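PDB 4LGO: VompD from Bartonella quintana, which is a trimeric autotransporter adhesin of the outer membrane that probably mediates adhesion of the bacterium, the chain here being its N-terminal domain 1. Local coordinates for residues 19-24 with 29-34; 42-47 with 51-56. One frame throughout, in Å; residues are numbered along the deposited sequence.

Contact 1: residues 19-24 with 29-34; sequences AWKLVV and PIDVNA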
ATOM      1  N   ALA A  19      31.197  15.479 -23.164  1.00 58.58           N
ATOM      2  CA  ALA A  19      29.951  16.155 -22.761  1.00 52.51           C
ATOM      3  C   ALA A  19      28.758  15.307 -23.185  1.00 47.20           C
ATOM      4  O   ALA A  19      28.717  14.805 -24.301  1.00 50.29           O
ATOM      5  CB  ALA A  19      29.864  17.537 -23.392  1.00 52.71           C
ATOM      6  N   TRP A  20      27.777  15.138 -22.305  1.00 39.00           N
ATOM      7  CA  TRP A  20      26.669  14.270 -22.628  1.00 35.07           C
ATOM      8  C   TRP A  20      25.393  14.976 -22.188  1.00 31.93           C
ATOM      9  O   TRP A  20      25.472  16.059 -21.604  1.00 31.56           O
ATOM     10  CB  TRP A  20      26.863  12.886 -21.977  1.00 34.18           C
ATOM     11  CG  TRP A  20      27.008  12.912 -20.485  1.00 33.19           C
ATOM     12  CD1 TRP A  20      28.117  13.250 -19.761  1.00 33.73           C
ATOM     13  CD2 TRP A  20      25.998  12.581 -19.537  1.00 31.41           C
ATOM     14  NE1 TRP A  20      27.861  13.152 -18.417  1.00 33.07           N
ATOM     15  CE2 TRP A  20      26.560  12.751 -18.249  1.00 31.62           C
ATOM     16  CE3 TRP A  20      24.670  12.154 -19.648  1.00 30.43           C
ATOM     17  CZ2 TRP A  20      25.833  12.498 -17.078  1.00 30.68           C
ATOM     18  CZ3 TRP A  20      23.957  11.923 -18.496  1.00 28.87           C
ATOM     19  CH2 TRP A  20      24.540  12.094 -17.225  1.00 29.26           C
ATOM     20  N   LYS A  21      24.239  14.397 -22.511  1.00 29.81           N
ATOM     21  CA  LYS A  21      22.943  15.008 -22.165  1.00 28.60           C
ATOM     22  C   LYS A  21      22.046  14.025 -21.426  1.00 26.00           C
ATOM     23  O   LYS A  21      22.020  12.827 -21.725  1.00 25.79           O
ATOM     24  CB  LYS A  21      22.204  15.454 -23.424  1.00 30.23           C
ATOM     25  CG  LYS A  21      22.898  16.545 -24.200  1.00 34.25           C
ATOM     26  CD  LYS A  21      22.593  16.434 -25.686  1.00 37.66           C
ATOM     27  CE  LYS A  21      23.395  15.319 -26.317  1.00 39.86           C
ATOM     28  NZ  LYS A  21      23.456  15.480 -27.796  1.00 43.07           N
ATOM     29  N   LEU A  22      21.280  14.558 -20.488  1.00 24.23           N
ATOM     30  CA  LEU A  22      20.335  13.768 -19.705  1.00 23.08           C
ATOM     31  C   LEU A  22      18.908  14.253 -19.966  1.00 22.03           C
ATOM     32  O   LEU A  22      18.575  15.423 -19.723  1.00 21.68           O
ATOM     33  CB  LEU A  22      20.691  13.837 -18.229  1.00 22.79           C
ATOM     34  CG  LEU A  22      19.773  13.090 -17.251  1.00 22.73           C
ATOM     35  CD1 LEU A  22      19.767  11.587 -17.510  1.00 23.70           C
ATOM     36  CD2 LEU A  22      20.286  13.374 -15.841  1.00 23.79           C
ATOM     37  N   VAL A  23      18.071  13.357 -20.461  1.00 21.58           N
ATOM     38  CA  VAL A  23      16.680  13.702 -20.808  1.00 21.53           C
ATOM     39  C   VAL A  23      15.760  12.932 -19.882  1.00 20.42           C
ATOM     40  O   VAL A  23      15.794  11.716 -19.868  1.00 21.53           O
ATOM     41  CB  VAL A  23      16.395  13.367 -22.268  1.00 21.91           C
ATOM     42  CG1 VAL A  23      14.902  13.402 -22.589  1.00 21.53           C
ATOM     43  CG2 VAL A  23      17.174  14.318 -23.162  1.00 23.34           C
ATOM     44  N   VAL A  24      14.979  13.645 -19.086  1.00 19.63           N
ATOM     45  CA  VAL A  24      14.094  13.041 -18.100  1.00 18.82           C
ATOM     46  C   VAL A  24      12.639  13.137 -18.594  1.00 19.08           C
ATOM     47  O   VAL A  24      12.097  14.258 -18.687  1.00 19.42           O
ATOM     48  CB  VAL A  24      14.221  13.758 -16.755  1.00 18.78           C
ATOM     49  CG1 VAL A  24      13.292  13.130 -15.724  1.00 18.51           C
ATOM     50  CG2 VAL A  24      15.663  13.712 -16.268  1.00 20.02           C
ATOM     51  N   PRO A  29      16.840  18.687 -22.749  1.00 21.61           N
ATOM     52  CA  PRO A  29      18.051  18.057 -22.186  1.00 22.29           C
ATOM     53  C   PRO A  29      18.793  18.873 -21.142  1.00 22.22           C
ATOM     54  O   PRO A  29      18.860  20.122 -21.210  1.00 22.35           O
ATOM     55  CB  PRO A  29      18.964  17.839 -23.404  1.00 23.59           C
ATOM     56  CG  PRO A  29      18.129  18.108 -24.604  1.00 24.28           C
ATOM     57  CD  PRO A  29      16.944  18.928 -24.206  1.00 23.23           C
ATOM     58  N   ILE A  30      19.376  18.137 -20.193  1.00 22.24           N
ATOM     59  CA  ILE A  30      20.341  18.706 -19.273  1.00 23.14           C
ATOM     60  C   ILE A  30      21.730  18.387 -19.808  1.00 24.47           C
ATOM     61  O   ILE A  30      22.124  17.224 -19.883  1.00 24.47           O
ATOM     62  CB  ILE A  30      20.184  18.125 -17.857  1.00 22.84           C
ATOM     63  CG1 ILE A  30      18.797  18.464 -17.275  1.00 22.30           C
ATOM     64  CG2 ILE A  30      21.300  18.624 -16.960  1.00 23.29           C
ATOM     65  CD1 ILE A  30      18.348  17.520 -16.166  1.00 22.38           C
ATOM     66  N   ASP A  31      22.463  19.422 -20.208  1.00 26.25           N
ATOM     67  CA  ASP A  31      23.826  19.234 -20.700  1.00 28.21           C
ATOM     68  C   ASP A  31      24.794  19.087 -19.544  1.00 29.05           C
ATOM     69  O   ASP A  31      24.822  19.908 -18.633  1.00 30.21           O
ATOM     70  CB  ASP A  31      24.200  20.379 -21.634  1.00 29.35           C
ATOM     71  CG  ASP A  31      23.459  20.281 -22.945  1.00 29.58           C
ATOM     72  OD1 ASP A  31      23.951  19.562 -23.833  1.00 31.16           O
ATOM     73  OD2 ASP A  31      22.371  20.868 -23.074  1.00 28.73           O
ATOM     74  N   VAL A  32      25.572  18.017 -19.583  1.00 30.39           N
ATOM     75  CA  VAL A  32      26.564  17.722 -18.539  1.00 31.97           C
ATOM     76  C   VAL A  32      27.989  17.789 -19.130  1.00 35.22           C
ATOM     77  O   VAL A  32      28.352  17.019 -20.037  1.00 34.62           O
ATOM     78  CB  VAL A  32      26.298  16.346 -17.906  1.00 31.44           C
ATOM     79  CG1 VAL A  32      27.240  16.097 -16.725  1.00 32.60           C
ATOM     80  CG2 VAL A  32      24.836  16.217 -17.467  1.00 29.91           C
ATOM     81  N   ASN A  33      28.787  18.724 -18.623  1.00 38.17           N
ATOM     82  CA  ASN A  33      30.155  18.919 -19.132  1.00 42.00           C
ATOM     83  C   ASN A  33      31.182  18.380 -18.144  1.00 42.70           C
ATOM     84  O   ASN A  33      30.846  18.045 -17.001  1.00 40.72           O
ATOM     85  CB  ASN A  33      30.407  20.401 -19.389  1.00 44.92           C
ATOM     86  CG  ASN A  33      29.478  20.973 -20.449  1.00 46.95           C
ATOM     87  OD1 ASN A  33      29.539  20.580 -21.616  1.00 51.54           O
ATOM     88  ND2 ASN A  33      28.612  21.892 -20.053  1.00 47.25           N
ATOM     89  N   ALA A  34      32.440  18.301 -18.566  1.00 43.60           N
ATOM     90  CA  ALA A  34      33.502  18.051 -17.610  1.00 44.49           C
ATOM     91  C   ALA A  34      33.411  19.159 -16.571  1.00 43.89           C
ATOM     92  O   ALA A  34      33.225  20.318 -16.913  1.00 44.15           O
ATOM     93  CB  ALA A  34      34.859  18.074 -18.297  1.00 47.40           C
TER
HETATM   94  O   HOH W   1      26.244  18.079 -23.577  1.00 43.74           O

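Contact 2: residues 42-47 with 51-56; sequences GVKAEE and DSKNIK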
ATOM      1  N   GLY A  42      15.740  12.499  -3.610  1.00 21.95           N
ATOM      2  CA  GLY A  42      14.428  11.958  -3.261  1.00 22.27           C
ATOM      3  C   GLY A  42      13.597  13.087  -2.697  1.00 23.16           C
ATOM      4  O   GLY A  42      14.041  13.776  -1.786  1.00 26.16           O
ATOM      5  N   VAL A  43      12.391  13.252  -3.209  1.00 21.30           N
ATOM      6  CA  VAL A  43      11.485  14.299  -2.787  1.00 22.09           C
ATOM      7  C   VAL A  43      10.818  13.929  -1.466  1.00 22.98           C
ATOM      8  O   VAL A  43      10.377  12.806  -1.280  1.00 22.32           O
ATOM      9  CB  VAL A  43      10.398  14.520  -3.865  1.00 20.59           C
ATOM     10  CG1 VAL A  43       9.355  15.560  -3.426  1.00 21.42           C
ATOM     11  CG2 VAL A  43      11.048  14.920  -5.178  1.00 20.41           C
ATOM     12  N   LYS A  44      10.723  14.876  -0.549  1.00 24.37           N
ATOM     13  CA  LYS A  44      10.004  14.631   0.684  1.00 25.96           C
ATOM     14  C   LYS A  44       8.488  14.609   0.478  1.00 25.18           C
ATOM     15  O   LYS A  44       7.937  15.524  -0.125  1.00 24.47           O
ATOM     16  CB  LYS A  44      10.325  15.709   1.689  1.00 28.61           C
ATOM     17  CG  LYS A  44      11.719  15.540   2.259  1.00 31.30           C
ATOM     18  CD  LYS A  44      12.022  16.626   3.274  1.00 34.61           C
ATOM     19  CE  LYS A  44      12.348  17.937   2.606  1.00 36.16           C
ATOM     20  NZ  LYS A  44      13.654  17.844   1.918  1.00 37.65           N
ATOM     21  N   ALA A  45       7.823  13.583   1.013  1.00 25.44           N
ATOM     22  CA  ALA A  45       6.354  13.478   0.917  1.00 26.85           C
ATOM     23  C   ALA A  45       5.721  14.478   1.887  1.00 30.19           C
ATOM     24  O   ALA A  45       4.646  14.993   1.621  1.00 31.30           O
ATOM     25  CB  ALA A  45       5.881  12.060   1.234  1.00 25.99           C
ATOM     26  N   GLU A  46       6.387  14.717   3.009  1.00 33.41           N
ATOM     27  CA  GLU A  46       5.900  15.633   4.039  1.00 39.51           C
ATOM     28  C   GLU A  46       6.901  16.779   4.191  1.00 41.43           C
ATOM     29  O   GLU A  46       8.026  16.552   4.632  1.00 38.66           O
ATOM     30  CB  GLU A  46       5.790  14.898   5.362  1.00 43.73           C
ATOM     31  CG  GLU A  46       4.508  14.139   5.574  1.00 46.33           C
ATOM     32  CD  GLU A  46       4.244  13.932   7.054  1.00 51.39           C
ATOM     33  OE1 GLU A  46       5.171  13.496   7.776  1.00 52.92           O
ATOM     34  OE2 GLU A  46       3.113  14.223   7.503  1.00 57.57           O
ATOM     35  N   GLU A  47       6.469  17.984   3.809  1.00 47.09           N
ATOM     36  CA  GLU A  47       7.297  19.222   3.766  1.00 52.86           C
ATOM     37  C   GLU A  47       8.531  19.303   4.663  1.00 56.95           C
ATOM     38  O   GLU A  47       9.647  19.557   4.181  1.00 61.29           O
ATOM     39  CB  GLU A  47       6.419  20.439   4.095  1.00 55.53           C
ATOM     40  N   ASP A  51      12.668  12.390   6.967  1.00 39.23           N
ATOM     41  CA  ASP A  51      12.529  10.946   6.864  1.00 37.38           C
ATOM     42  C   ASP A  51      11.349  10.510   5.964  1.00 32.37           C
ATOM     43  O   ASP A  51      10.988   9.344   5.963  1.00 32.16           O
ATOM     44  CB  ASP A  51      12.349  10.336   8.252  1.00 40.31           C
ATOM     45  CG  ASP A  51      13.535  10.605   9.173  1.00 45.12           C
ATOM     46  OD1 ASP A  51      14.616  11.014   8.677  1.00 47.91           O
ATOM     47  OD2 ASP A  51      13.372  10.413  10.393  1.00 49.66           O
ATOM     48  N   SER A  52      10.764  11.435   5.208  1.00 29.63           N
ATOM     49  CA  SER A  52       9.593  11.122   4.396  1.00 26.44           C
ATOM     50  C   SER A  52       9.850  11.032   2.873  1.00 24.00           C
ATOM     51  O   SER A  52       8.917  11.196   2.094  1.00 22.16           O
ATOM     52  CB  SER A  52       8.500  12.154   4.659  1.00 26.72           C
ATOM     53  OG  SER A  52       8.835  13.398   4.059  1.00 27.16           O
ATOM     54  N   LYS A  53      11.075  10.740   2.438  1.00 23.17           N
ATOM     55  CA  LYS A  53      11.346  10.592   0.988  1.00 22.75           C
ATOM     56  C   LYS A  53      10.946   9.180   0.566  1.00 20.68           C
ATOM     57  O   LYS A  53      11.576   8.206   0.987  1.00 20.58           O
ATOM     58  CB  LYS A  53      12.846  10.841   0.687  1.00 25.55           C
ATOM     59  CG  LYS A  53      13.314  12.208   1.146  1.00 27.52           C
ATOM     60  CD  LYS A  53      14.826  12.406   0.981  1.00 30.97           C
ATOM     61  CE  LYS A  53      15.268  13.615   1.792  1.00 34.97           C
ATOM     62  NZ  LYS A  53      16.701  13.922   1.531  1.00 37.89           N
ATOM     63  N   ASN A  54       9.877   9.070  -0.225  1.00 18.03           N
ATOM     64  CA  ASN A  54       9.349   7.796  -0.628  1.00 16.96           C
ATOM     65  C   ASN A  54      10.341   6.950  -1.398  1.00 17.08           C
ATOM     66  O   ASN A  54      10.359   5.740  -1.200  1.00 17.67           O
ATOM     67  CB  ASN A  54       8.100   7.959  -1.503  1.00 15.47           C
ATOM     68  CG  ASN A  54       6.859   8.292  -0.724  1.00 16.20           C
ATOM     69  OD1 ASN A  54       6.721   7.932   0.430  1.00 16.42           O
ATOM     70  ND2 ASN A  54       5.937   9.022  -1.363  1.00 15.54           N
ATOM     71  N   ILE A  55      11.132   7.589  -2.257  1.00 16.56           N
ATOM     72  CA  ILE A  55      12.198   6.929  -2.998  1.00 17.13           C
ATOM     73  C   ILE A  55      13.513   7.168  -2.260  1.00 18.79           C
ATOM     74  O   ILE A  55      13.946   8.312  -2.076  1.00 18.62           O
ATOM     75  CB  ILE A  55      12.318   7.398  -4.458  1.00 16.91           C
ATOM     76  CG1 ILE A  55      10.966   7.349  -5.166  1.00 16.39           C
ATOM     77  CG2 ILE A  55      13.389   6.582  -5.183  1.00 16.82           C
ATOM     78  CD1 ILE A  55      10.376   5.969  -5.340  1.00 16.60           C
ATOM     79  N   LYS A  56      14.091   6.067  -1.788  1.00 20.28           N
ATOM     80  CA  LYS A  56      15.332   6.085  -1.005  1.00 21.97           C
ATOM     81  C   LYS A  56      16.491   5.836  -1.945  1.00 22.08           C
ATOM     82  O   LYS A  56      16.634   4.720  -2.487  1.00 22.54           O
ATOM     83  CB  LYS A  56      15.299   4.996   0.061  1.00 24.08           C
ATOM     84  CG  LYS A  56      16.555   4.868   0.915  1.00 27.53           C
ATOM     85  CD  LYS A  56      16.463   3.623   1.803  1.00 30.21           C
ATOM     86  CE  LYS A  56      17.822   3.150   2.328  1.00 34.83           C
ATOM     87  NZ  LYS A  56      18.579   2.241   1.395  1.00 36.07           N
TER
HETATM   88  O   HOH W   2      10.968  10.426  -2.897  1.00 18.16           O
HETATM   89  O   HOH W   3       8.219  11.197  -1.181  1.00 18.20           O

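Contact 1: residues 19-24 with 29-34
Trp20 and Val32, and then Leu22 and Ile30, form two hydrogen-bonded pairs of an antiparallel hairpin whose strands 20-24 and 30-32 run at 151° to each other. Four backbone bonds tie it together, the shortest being Val32 N to Trp20 O at 2.8 Å. On the buried face the indole of Trp20 folds back over its partner: with CG between the backbone N and the carbonyl carbon (chi1 58°), the ring lies flat above Val32. Val32 CB sits 3.8 Å from the centroid of the five-membered ring, a CH-pi contact over the face, while CG1 reaches Trp20 NE1 at 3.5 Å and CG2 spreads under the six-membered ring. Leu22 and Ile30 continue this apolar row. On the other face Lys21 CG rests against Asp31 OD1 at 3.2 Å, but Lys21 NZ hydrogen-bonds Gly35 O of the second subunit. A water donates to both Trp20 O and Asp31 OD1, bridging backbone and carboxylate. Strand 20-24 also pairs in parallel with a strand of the second subunit, which carries the sheet across the interface, and Trp20 rings of all three chains meet, consistent with a trimeric adhesin whose chains share a sheet.

Contact 2: residues 42-47 with 51-56
Ser52 grips the turn at Ala45 and Glu46 with two groups, and this is the tight end of the contact. Its carbonyl O accepts Ala45 N at 2.8 Å, the donor standing well above the carbonyl plane, and its OG accepts Glu46 N at 3.0 Å in a fairly straight bond (162° at the hydrogen). The hydroxyl is placed by a chi1 of 73°, between backbone N and carbonyl carbon, and it is also hydrogen-bonded to Asn49 O within the connecting loop. Ala45 CB lies ahead of the same carbonyl, 3.3 Å from Ser52 O. The packed part includes Lys53, whose CA makes a CH...O contact with Val43 O at 3.3 Å and whose extended stem passes Gly42 O, with CD at 3.2 Å. Past Lys53 water fills in: Val43 O faces two waters, one taking Ile55 N and the other Asn54 N. Loose, too, are the lysine ends, whose ammonium groups make weak, long ion pairs with Glu50. The loop thus leaves strand 37-42 and returns to strand 55-59, with Ala45 and Ser52 packed on Arg74 of strand 72-74 and Asn54 ND2 hydrogen-bonded to Arg74 O and to Asp68 OD1 of the second subunit.

Contact 1 closes before contact 2 opens, and strand 37-42 leads from one to the other. Their centres lie 25 Å apart, with about 11 Å between nearest atoms, on the same side of the centre of this elongated chain. They illustrate two ways of reversing a chain: residues 19-24 and 29-34 make a regular hairpin, whereas residues 42-47 and 51-56 form an irregular loop held by a serine and waters. No sheet within the chain contains both, yet each continues a parallel ladder into the second subunit, and both also touch the third. They do not touch each other; strand 37-42 joins them along the chain, and the neighbouring subunits probably help hold both in place.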